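Local coordinates for protein propionate kinase (Francisella tularensis subsp. tularensis, PDB 3KHY) that probably makes acetyl phosphate from acetate and ATP, and runs the reverse reaction, as a magnesium-dependent homodimeric kinase of the acetokinase family, at residues T190-L201 and F311-G322; G227-C236 and I295-F303. All coordinates share one frame; numbering follows the deposited sequence.

Contact 1: residues T190-L201 and F311-G322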
loop_
_atom_site.group_PDB
_atom_site.type_symbol
_atom_site.label_atom_id
_atom_site.label_comp_id
_atom_site.label_asym_id
_atom_site.label_seq_id
_atom_site.Cartn_x
_atom_site.Cartn_y
_atom_site.Cartn_z
ATOM N N THR A 190 16.887 -6.123 -25.923
ATOM C CA THR A 190 17.269 -7.445 -26.409
ATOM C C THR A 190 16.352 -7.901 -27.536
ATOM O O THR A 190 15.465 -7.167 -27.972
ATOM C CB THR A 190 17.192 -8.519 -25.296
ATOM O OG1 THR A 190 15.817 -8.817 -25.012
ATOM C CG2 THR A 190 17.906 -8.051 -24.021
ATOM N N GLN A 191 16.563 -9.137 -27.981
ATOM C CA GLN A 191 15.744 -9.746 -29.022
ATOM C C GLN A 191 14.306 -10.029 -28.561
ATOM O O GLN A 191 13.367 -9.967 -29.361
ATOM C CB GLN A 191 16.410 -11.036 -29.504
ATOM C CG GLN A 191 15.641 -11.807 -30.561
ATOM C CD GLN A 191 16.315 -13.122 -30.912
ATOM O OE1 GLN A 191 17.418 -13.410 -30.448
ATOM N NE2 GLN A 191 15.652 -13.929 -31.732
ATOM N N GLN A 192 14.138 -10.335 -27.276
ATOM C CA GLN A 192 12.835 -10.711 -26.722
ATOM C C GLN A 192 12.019 -9.486 -26.299
ATOM O O GLN A 192 12.498 -8.355 -26.400
ATOM C CB GLN A 192 13.023 -11.638 -25.516
ATOM C CG GLN A 192 13.682 -12.981 -25.837
ATOM C CD GLN A 192 15.161 -12.859 -26.170
ATOM O OE1 GLN A 192 15.603 -13.272 -27.246
ATOM N NE2 GLN A 192 15.935 -12.291 -25.248
ATOM N N LYS A 193 10.793 -9.710 -25.823
ATOM C CA LYS A 193 10.004 -8.624 -25.234
ATOM C C LYS A 193 10.683 -8.158 -23.945
ATOM O O LYS A 193 11.535 -8.857 -23.398
ATOM C CB LYS A 193 8.564 -9.063 -24.949
ATOM C CG LYS A 193 7.734 -9.358 -26.200
ATOM C CD LYS A 193 7.975 -8.307 -27.273
ATOM C CE LYS A 193 7.190 -8.606 -28.548
ATOM N NZ LYS A 193 7.728 -7.827 -29.707
ATOM N N ALA A 194 10.298 -6.988 -23.456
ATOM C CA ALA A 194 11.023 -6.359 -22.362
ATOM C C ALA A 194 10.742 -6.977 -20.993
ATOM O O ALA A 194 9.612 -7.374 -20.685
ATOM C CB ALA A 194 10.744 -4.856 -22.340
ATOM N N ASN A 195 11.791 -7.075 -20.185
ATOM C CA ASN A 195 11.639 -7.384 -18.773
ATOM C C ASN A 195 12.069 -6.140 -18.024
ATOM O O ASN A 195 13.250 -5.959 -17.705
ATOM C CB ASN A 195 12.499 -8.578 -18.376
ATOM C CG ASN A 195 12.058 -9.857 -19.061
ATOM O OD1 ASN A 195 10.924 -10.301 -18.903
ATOM N ND2 ASN A 195 12.953 -10.443 -19.838
ATOM N N VAL A 196 11.109 -5.262 -17.779
ATOM C CA VAL A 196 11.443 -3.928 -17.308
ATOM C C VAL A 196 10.496 -3.470 -16.220
ATOM O O VAL A 196 9.371 -3.963 -16.089
ATOM C CB VAL A 196 11.441 -2.888 -18.453
ATOM C CG1 VAL A 196 12.603 -3.136 -19.419
ATOM C CG2 VAL A 196 10.094 -2.868 -19.201
ATOM N N ILE A 197 10.983 -2.541 -15.417
ATOM C CA ILE A 197 10.141 -1.811 -14.486
ATOM C C ILE A 197 10.009 -0.419 -15.072
ATOM O O ILE A 197 11.011 0.223 -15.365
ATOM C CB ILE A 197 10.791 -1.737 -13.107
ATOM C CG1 ILE A 197 10.886 -3.143 -12.512
ATOM C CG2 ILE A 197 10.001 -0.785 -12.186
ATOM C CD1 ILE A 197 11.809 -3.243 -11.289
ATOM N N VAL A 198 8.772 0.023 -15.282
ATOM C CA VAL A 198 8.516 1.317 -15.899
ATOM C C VAL A 198 7.914 2.266 -14.866
ATOM O O VAL A 198 6.864 1.985 -14.279
ATOM C CB VAL A 198 7.564 1.198 -17.116
ATOM C CG1 VAL A 198 7.277 2.586 -17.727
ATOM C CG2 VAL A 198 8.154 0.249 -18.186
ATOM N N ALA A 199 8.609 3.373 -14.627
ATOM C CA ALA A 199 8.119 4.412 -13.735
ATOM C C ALA A 199 7.616 5.579 -14.576
ATOM O O ALA A 199 8.394 6.326 -15.141
ATOM C CB ALA A 199 9.217 4.873 -12.796
ATOM N N HIS A 200 6.301 5.693 -14.689
ATOM C CA HIS A 200 5.673 6.800 -15.395
ATOM C C HIS A 200 5.427 7.894 -14.368
ATOM O O HIS A 200 4.516 7.775 -13.549
ATOM C CB HIS A 200 4.335 6.347 -15.989
ATOM C CG HIS A 200 3.596 7.435 -16.706
ATOM N ND1 HIS A 200 3.389 7.421 -18.068
ATOM C CD2 HIS A 200 3.038 8.584 -16.254
ATOM C CE1 HIS A 200 2.721 8.504 -18.422
ATOM N NE2 HIS A 200 2.496 9.228 -17.340
ATOM N N LEU A 201 6.251 8.939 -14.393
ATOM C CA LEU A 201 6.146 10.028 -13.420
ATOM C C LEU A 201 5.729 11.290 -14.163
ATOM O O LEU A 201 6.470 11.784 -15.004
ATOM C CB LEU A 201 7.491 10.235 -12.693
ATOM C CG LEU A 201 8.147 8.955 -12.154
ATOM C CD1 LEU A 201 9.543 9.229 -11.560
ATOM C CD2 LEU A 201 7.259 8.276 -11.110
ATOM N N PHE A 311 11.889 -10.671 -11.286
ATOM C CA PHE A 311 12.890 -10.747 -12.341
ATOM C C PHE A 311 14.078 -11.631 -12.013
ATOM O O PHE A 311 14.798 -11.381 -11.048
ATOM C CB PHE A 311 13.392 -9.334 -12.691
ATOM C CG PHE A 311 12.302 -8.406 -13.150
ATOM C CD1 PHE A 311 11.891 -8.399 -14.480
ATOM C CD2 PHE A 311 11.689 -7.540 -12.258
ATOM C CE1 PHE A 311 10.878 -7.556 -14.917
ATOM C CE2 PHE A 311 10.676 -6.678 -12.691
ATOM C CZ PHE A 311 10.277 -6.690 -14.024
ATOM N N ASN A 312 14.291 -12.656 -12.833
ATOM C CA ASN A 312 15.545 -13.385 -12.786
ATOM C C ASN A 312 16.643 -12.438 -13.252
ATOM O O ASN A 312 17.711 -12.349 -12.649
ATOM C CB ASN A 312 15.497 -14.611 -13.694
ATOM C CG ASN A 312 16.801 -15.378 -13.689
ATOM O OD1 ASN A 312 17.229 -15.891 -12.654
ATOM N ND2 ASN A 312 17.446 -15.455 -14.846
ATOM N N LYS A 313 16.352 -11.723 -14.329
ATOM C CA LYS A 313 17.265 -10.728 -14.878
ATOM C C LYS A 313 16.478 -9.491 -15.282
ATOM O O LYS A 313 15.685 -9.527 -16.227
ATOM C CB LYS A 313 18.003 -11.296 -16.092
ATOM C CG LYS A 313 18.944 -10.309 -16.789
ATOM C CD LYS A 313 19.664 -10.992 -17.951
ATOM C CE LYS A 313 20.414 -9.996 -18.827
ATOM N NZ LYS A 313 20.855 -10.612 -20.123
ATOM N N LEU A 314 16.685 -8.392 -14.566
ATOM C CA LEU A 314 16.036 -7.134 -14.932
ATOM C C LEU A 314 16.734 -6.511 -16.131
ATOM O O LEU A 314 17.937 -6.270 -16.071
ATOM C CB LEU A 314 16.074 -6.151 -13.754
ATOM C CG LEU A 314 15.503 -4.763 -14.054
ATOM C CD1 LEU A 314 13.994 -4.857 -14.234
ATOM C CD2 LEU A 314 15.859 -3.747 -12.949
ATOM N N ASP A 315 15.996 -6.237 -17.214
ATOM C CA ASP A 315 16.606 -5.611 -18.392
ATOM C C ASP A 315 16.914 -4.143 -18.131
ATOM O O ASP A 315 18.008 -3.664 -18.441
ATOM C CB ASP A 315 15.700 -5.707 -19.623
ATOM C CG ASP A 315 15.575 -7.124 -20.159
ATOM O OD1 ASP A 315 16.498 -7.941 -19.934
ATOM O OD2 ASP A 315 14.547 -7.405 -20.809
ATOM N N ALA A 316 15.933 -3.428 -17.583
ATOM C CA ALA A 316 16.108 -2.011 -17.258
ATOM C C ALA A 316 15.044 -1.499 -16.308
ATOM O O ALA A 316 13.926 -2.030 -16.259
ATOM C CB ALA A 316 16.085 -1.175 -18.523
ATOM N N LEU A 317 15.399 -0.463 -15.562
ATOM C CA LEU A 317 14.418 0.408 -14.923
ATOM C C LEU A 317 14.218 1.555 -15.908
ATOM O O LEU A 317 15.204 2.128 -16.381
ATOM C CB LEU A 317 14.967 0.941 -13.606
ATOM C CG LEU A 317 14.178 2.081 -12.950
ATOM C CD1 LEU A 317 12.737 1.642 -12.636
ATOM C CD2 LEU A 317 14.892 2.540 -11.684
ATOM N N VAL A 318 12.963 1.876 -16.244
ATOM C CA VAL A 318 12.690 2.912 -17.262
ATOM C C VAL A 318 11.879 4.074 -16.690
ATOM O O VAL A 318 10.806 3.847 -16.125
ATOM C CB VAL A 318 11.912 2.333 -18.458
ATOM C CG1 VAL A 318 11.742 3.396 -19.542
ATOM C CG2 VAL A 318 12.625 1.093 -19.015
ATOM N N PHE A 319 12.398 5.305 -16.817
ATOM C CA PHE A 319 11.669 6.506 -16.415
ATOM C C PHE A 319 10.942 7.077 -17.626
ATOM O O PHE A 319 11.497 7.131 -18.726
ATOM C CB PHE A 319 12.628 7.597 -15.898
ATOM C CG PHE A 319 13.272 7.283 -14.574
ATOM C CD1 PHE A 319 12.562 7.444 -13.390
ATOM C CD2 PHE A 319 14.604 6.870 -14.510
ATOM C CE1 PHE A 319 13.150 7.180 -12.165
ATOM C CE2 PHE A 319 15.204 6.600 -13.278
ATOM C CZ PHE A 319 14.474 6.760 -12.101
ATOM N N THR A 320 9.714 7.527 -17.423
ATOM C CA THR A 320 8.957 8.147 -18.493
ATOM C C THR A 320 7.949 9.122 -17.876
ATOM O O THR A 320 7.900 9.266 -16.654
ATOM C CB THR A 320 8.257 7.089 -19.379
ATOM O OG1 THR A 320 7.776 7.711 -20.578
ATOM C CG2 THR A 320 7.085 6.423 -18.625
ATOM N N GLY A 321 7.177 9.806 -18.714
ATOM C CA GLY A 321 6.236 10.808 -18.240
ATOM C C GLY A 321 6.881 12.186 -18.157
ATOM O O GLY A 321 8.094 12.316 -18.311
ATOM N N GLY A 322 6.074 13.214 -17.905
ATOM C CA GLY A 322 6.570 14.584 -17.859
ATOM C C GLY A 322 7.746 14.778 -16.911
ATOM O O GLY A 322 8.711 15.486 -17.222
HETATM O O HOH W 1 14.336 -9.131 -22.550
HETATM O O HOH W 2 15.952 -10.263 -18.915
#

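Contact 2: residues G227-C236 and I295-F303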
loop_
_atom_site.group_PDB
_atom_site.type_symbol
_atom_site.label_atom_id
_atom_site.label_comp_id
_atom_site.label_asym_id
_atom_site.label_seq_id
_atom_site.Cartn_x
_atom_site.Cartn_y
_atom_site.Cartn_z
ATOM N N GLY A 227 -1.104 4.280 -4.770
ATOM C CA GLY A 227 0.275 3.992 -5.121
ATOM C C GLY A 227 1.277 5.095 -4.828
ATOM O O GLY A 227 1.468 5.499 -3.668
ATOM N N LEU A 228 1.923 5.571 -5.886
ATOM C CA LEU A 228 2.977 6.590 -5.788
ATOM C C LEU A 228 2.459 7.957 -5.341
ATOM O O LEU A 228 1.276 8.279 -5.537
ATOM C CB LEU A 228 3.690 6.738 -7.147
ATOM C CG LEU A 228 4.437 5.507 -7.662
ATOM C CD1 LEU A 228 5.193 5.824 -8.984
ATOM C CD2 LEU A 228 5.407 4.980 -6.590
ATOM N N VAL A 229 3.349 8.763 -4.749
ATOM C CA VAL A 229 3.053 10.175 -4.487
ATOM C C VAL A 229 2.865 10.897 -5.826
ATOM O O VAL A 229 3.599 10.642 -6.779
ATOM C CB VAL A 229 4.196 10.858 -3.685
ATOM C CG1 VAL A 229 3.928 12.360 -3.502
ATOM C CG2 VAL A 229 4.376 10.166 -2.333
HETATM N N MSE A 230 1.871 11.778 -5.911
HETATM C CA MSE A 230 1.617 12.511 -7.152
HETATM C C MSE A 230 1.471 14.020 -6.897
HETATM O O MSE A 230 1.683 14.484 -5.782
HETATM C CB MSE A 230 0.382 11.943 -7.863
HETATM C CG MSE A 230 0.258 10.430 -7.727
HETATM SE SE MSE A 230 -1.183 9.639 -8.827
HETATM C CE MSE A 230 -1.251 7.883 -7.956
ATOM N N GLY A 231 1.112 14.783 -7.925
ATOM C CA GLY A 231 0.988 16.228 -7.778
ATOM C C GLY A 231 -0.003 16.633 -6.699
ATOM O O GLY A 231 0.309 17.438 -5.823
ATOM N N THR A 232 -1.207 16.075 -6.759
ATOM C CA THR A 232 -2.224 16.379 -5.755
ATOM C C THR A 232 -2.875 15.142 -5.116
ATOM O O THR A 232 -3.760 15.287 -4.270
ATOM C CB THR A 232 -3.333 17.290 -6.331
ATOM O OG1 THR A 232 -4.156 16.544 -7.240
ATOM C CG2 THR A 232 -2.715 18.488 -7.064
ATOM N N ARG A 233 -2.438 13.944 -5.517
ATOM C CA ARG A 233 -2.968 12.691 -4.963
ATOM C C ARG A 233 -2.015 12.045 -3.959
ATOM O O ARG A 233 -0.807 11.995 -4.184
ATOM C CB ARG A 233 -3.262 11.685 -6.081
ATOM C CG ARG A 233 -4.400 12.088 -7.004
ATOM C CD ARG A 233 -4.448 11.202 -8.224
ATOM N NE ARG A 233 -4.045 11.927 -9.425
ATOM C CZ ARG A 233 -3.914 11.372 -10.627
ATOM N NH1 ARG A 233 -4.151 10.080 -10.792
ATOM N NH2 ARG A 233 -3.544 12.112 -11.661
ATOM N N SER A 234 -2.580 11.509 -2.880
ATOM C CA SER A 234 -1.817 10.933 -1.780
ATOM C C SER A 234 -1.053 9.657 -2.126
ATOM O O SER A 234 -0.000 9.379 -1.546
ATOM C CB SER A 234 -2.772 10.605 -0.633
ATOM O OG SER A 234 -3.671 9.567 -1.012
ATOM N N GLY A 235 -1.590 8.872 -3.055
ATOM C CA GLY A 235 -1.110 7.514 -3.250
ATOM C C GLY A 235 -1.402 6.690 -2.003
ATOM O O GLY A 235 -2.346 6.992 -1.270
ATOM N N CYS A 236 -0.592 5.658 -1.768
ATOM C CA CYS A 236 -0.759 4.748 -0.631
ATOM C C CYS A 236 -1.025 5.450 0.689
ATOM O O CYS A 236 -0.308 6.379 1.058
ATOM C CB CYS A 236 0.504 3.907 -0.450
ATOM S SG CYS A 236 0.750 2.690 -1.748
ATOM N N ILE A 295 10.027 12.284 0.219
ATOM C CA ILE A 295 8.884 11.360 0.333
ATOM C C ILE A 295 8.544 10.766 -1.042
ATOM O O ILE A 295 8.381 9.560 -1.189
ATOM C CB ILE A 295 7.668 12.056 0.962
ATOM C CG1 ILE A 295 8.000 12.483 2.395
ATOM C CG2 ILE A 295 6.461 11.126 0.977
ATOM C CD1 ILE A 295 6.914 13.332 3.044
ATOM N N PHE A 296 8.444 11.620 -2.050
ATOM C CA PHE A 296 8.137 11.182 -3.416
ATOM C C PHE A 296 9.173 10.172 -3.916
ATOM O O PHE A 296 8.826 9.080 -4.373
ATOM C CB PHE A 296 8.099 12.434 -4.297
ATOM C CG PHE A 296 7.871 12.191 -5.771
ATOM C CD1 PHE A 296 8.916 11.806 -6.599
ATOM C CD2 PHE A 296 6.635 12.474 -6.347
ATOM C CE1 PHE A 296 8.725 11.631 -7.956
ATOM C CE2 PHE A 296 6.434 12.309 -7.712
ATOM C CZ PHE A 296 7.481 11.889 -8.520
ATOM N N SER A 297 10.450 10.529 -3.822
ATOM C CA SER A 297 11.502 9.691 -4.394
ATOM C C SER A 297 11.625 8.357 -3.675
ATOM O O SER A 297 11.842 7.332 -4.303
ATOM C CB SER A 297 12.852 10.415 -4.360
ATOM O OG SER A 297 12.799 11.639 -5.083
ATOM N N HIS A 298 11.519 8.385 -2.349
ATOM C CA HIS A 298 11.636 7.154 -1.560
ATOM C C HIS A 298 10.516 6.179 -1.879
ATOM O O HIS A 298 10.724 4.964 -1.952
ATOM C CB HIS A 298 11.621 7.475 -0.077
ATOM C CG HIS A 298 11.803 6.273 0.789
ATOM N ND1 HIS A 298 13.012 5.621 0.905
ATOM C CD2 HIS A 298 10.931 5.596 1.569
ATOM C CE1 HIS A 298 12.876 4.592 1.723
ATOM N NE2 HIS A 298 11.624 4.559 2.144
ATOM N N ARG A 299 9.309 6.700 -2.084
ATOM C CA ARG A 299 8.209 5.804 -2.413
ATOM C C ARG A 299 8.440 5.131 -3.770
ATOM O O ARG A 299 8.227 3.917 -3.908
ATOM C CB ARG A 299 6.846 6.502 -2.376
ATOM C CG ARG A 299 5.723 5.475 -2.570
ATOM C CD ARG A 299 4.342 6.002 -2.280
ATOM N NE ARG A 299 4.209 6.664 -0.977
ATOM C CZ ARG A 299 3.141 7.385 -0.660
ATOM N NH1 ARG A 299 2.155 7.495 -1.551
ATOM N NH2 ARG A 299 3.055 7.996 0.518
ATOM N N VAL A 300 8.921 5.887 -4.758
ATOM C CA VAL A 300 9.242 5.257 -6.050
ATOM C C VAL A 300 10.305 4.172 -5.849
ATOM O O VAL A 300 10.188 3.065 -6.384
ATOM C CB VAL A 300 9.773 6.269 -7.100
ATOM C CG1 VAL A 300 10.217 5.528 -8.393
ATOM C CG2 VAL A 300 8.724 7.343 -7.406
ATOM N N ALA A 301 11.357 4.496 -5.098
ATOM C CA ALA A 301 12.411 3.521 -4.839
ATOM C C ALA A 301 11.885 2.270 -4.134
ATOM O O ALA A 301 12.292 1.161 -4.471
ATOM C CB ALA A 301 13.554 4.147 -4.043
ATOM N N LYS A 302 10.978 2.435 -3.163
ATOM C CA LYS A 302 10.382 1.281 -2.490
ATOM C C LYS A 302 9.601 0.349 -3.436
ATOM O O LYS A 302 9.673 -0.878 -3.296
ATOM C CB LYS A 302 9.498 1.712 -1.305
ATOM C CG LYS A 302 10.314 1.959 -0.038
ATOM C CD LYS A 302 9.466 2.427 1.117
ATOM C CE LYS A 302 8.550 1.323 1.617
ATOM N NZ LYS A 302 7.756 1.842 2.759
ATOM N N PHE A 303 8.857 0.929 -4.376
ATOM C CA PHE A 303 8.128 0.137 -5.360
ATOM C C PHE A 303 9.095 -0.574 -6.311
ATOM O O PHE A 303 8.910 -1.738 -6.630
ATOM C CB PHE A 303 7.127 0.996 -6.152
ATOM C CG PHE A 303 5.749 1.063 -5.529
ATOM C CD1 PHE A 303 4.759 0.153 -5.889
ATOM C CD2 PHE A 303 5.460 2.013 -4.561
ATOM C CE1 PHE A 303 3.506 0.201 -5.302
ATOM C CE2 PHE A 303 4.203 2.080 -3.983
ATOM C CZ PHE A 303 3.223 1.172 -4.355
HETATM O O HOH W 3 6.154 8.506 -5.251
HETATM O O HOH W 4 0.315 8.993 1.065
#

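Contact 1: residues T190-L201 and F311-G322
I197 and A199 bond to A316, V318 and T320 as parallel neighbours in the mixed sheet that forms the core of one half of this ASKHA-type (actin-like ATPase) fold. The central rungs are short and straight: V318 N reaches I197 O at 2.7 Å, and A199 N meets V318 O with an N-H...O angle of 167°. On the face carrying I197, A199, L317 and F319 the packing is close. CG1 of I197 lies 3.5 Å from CE2 of F311, while CG2, anti to the backbone N, turns the other way onto CD1 of L317. L314 CD1 sits over the centre of the F311 ring. Farther along, CD1 of L201 comes to the edge of the F319 ring, near its plane, and helix 328-337 covers this end. V198, V318 and T320 face helix 175-188 instead.

The N-terminal end of the pairing is water-mediated and partly exposed at T190 and N195. There D315 OD2 takes the backbone N of N195 at 2.8 Å, the donor standing 36° out of the carboxylate plane, and D315 N returns a bond to N195 O. One water joins OD2 to T190 OG1 and K193 O; a second joins OD1 to N195 ND2 and K313 O, so both carboxylate oxygens are held. N195 OD1 turns to the backbone N of D212.

The opposite end reaches the predicted ATP site, which includes H200, L201 and G322. The H200 ring stacks with H174, a predicted transition-state stabiliser, and its ND1 bonds S177 OG. CA of G321 makes a CH-pi contact over the H200 ring face, 4.2 Å from its centroid.

Contact 2: residues G227-C236 and I295-F303
The side chain of R299 leaves helix 287-307 with CG anti to the backbone N (chi1 -173°) and bends at chi3 (-51°), which lays its guanidinium among V229, S234 and C236. It thereby binds carbonyls of an irregular loop in the ASKHA-type fold, within the half that holds the five-stranded sheet: R299 NH1 donates to G227 O at 3.0 Å and to S234 O at 2.9 Å. The second bond lies in the guanidinium plane and uses a lone pair of the carbonyl; the first partner is tilted 22° from that plane. C236 N also donates to G227 O, linking the two ends of the segment directly, and this oxygen has two donors. A water held by S234 O and C236 O accepts from NH2, fixing the other arm of the group.

Both faces of the guanidinium are packed. CG2 of V229 stands over the centre of one, 3.5 Å from R299 CZ, and C236 CB lies over the opposite face, toward the rim. The CG1 branch of V229 meets CD2 of F296, and a second water bridges V229 N to F296 O. L228 crosses V300 and F303 at a slant, its CD2 against V300 and 3.6 Å from CD2 of F303.

The contact thus ties helix 287-307 to the loop carrying R233, predicted to stabilise the transition state. R233 itself points elsewhere, its NH1 bonded to P224 O and SE of selenomethionine M230 over one guanidinium face, toward the rim. At the far end C236 SG meets the edge of the F303 ring, 3.9 Å from CZ.

Overall arrangement
From the N terminus, the chain first builds the large mixed sheet, then passes helix 175-188 and enters strand 196-201. The hairpin strands 205-211 and 214-218 follow, and the loop 227-236 comes next. A series of helices leads to helix 287-307, whose packing on that loop closes contact 2. Soon afterwards strand 316-320 lies beside strand 196-201 and closes contact 1, so contact 2 is nested inside the larger loop. Contact 1 joins the middle of the five-stranded sheet; contact 2 fixes a helix to a loop beside it. They meet where CD2 of L201 packs against L228 and V300, and both reach the second subunit.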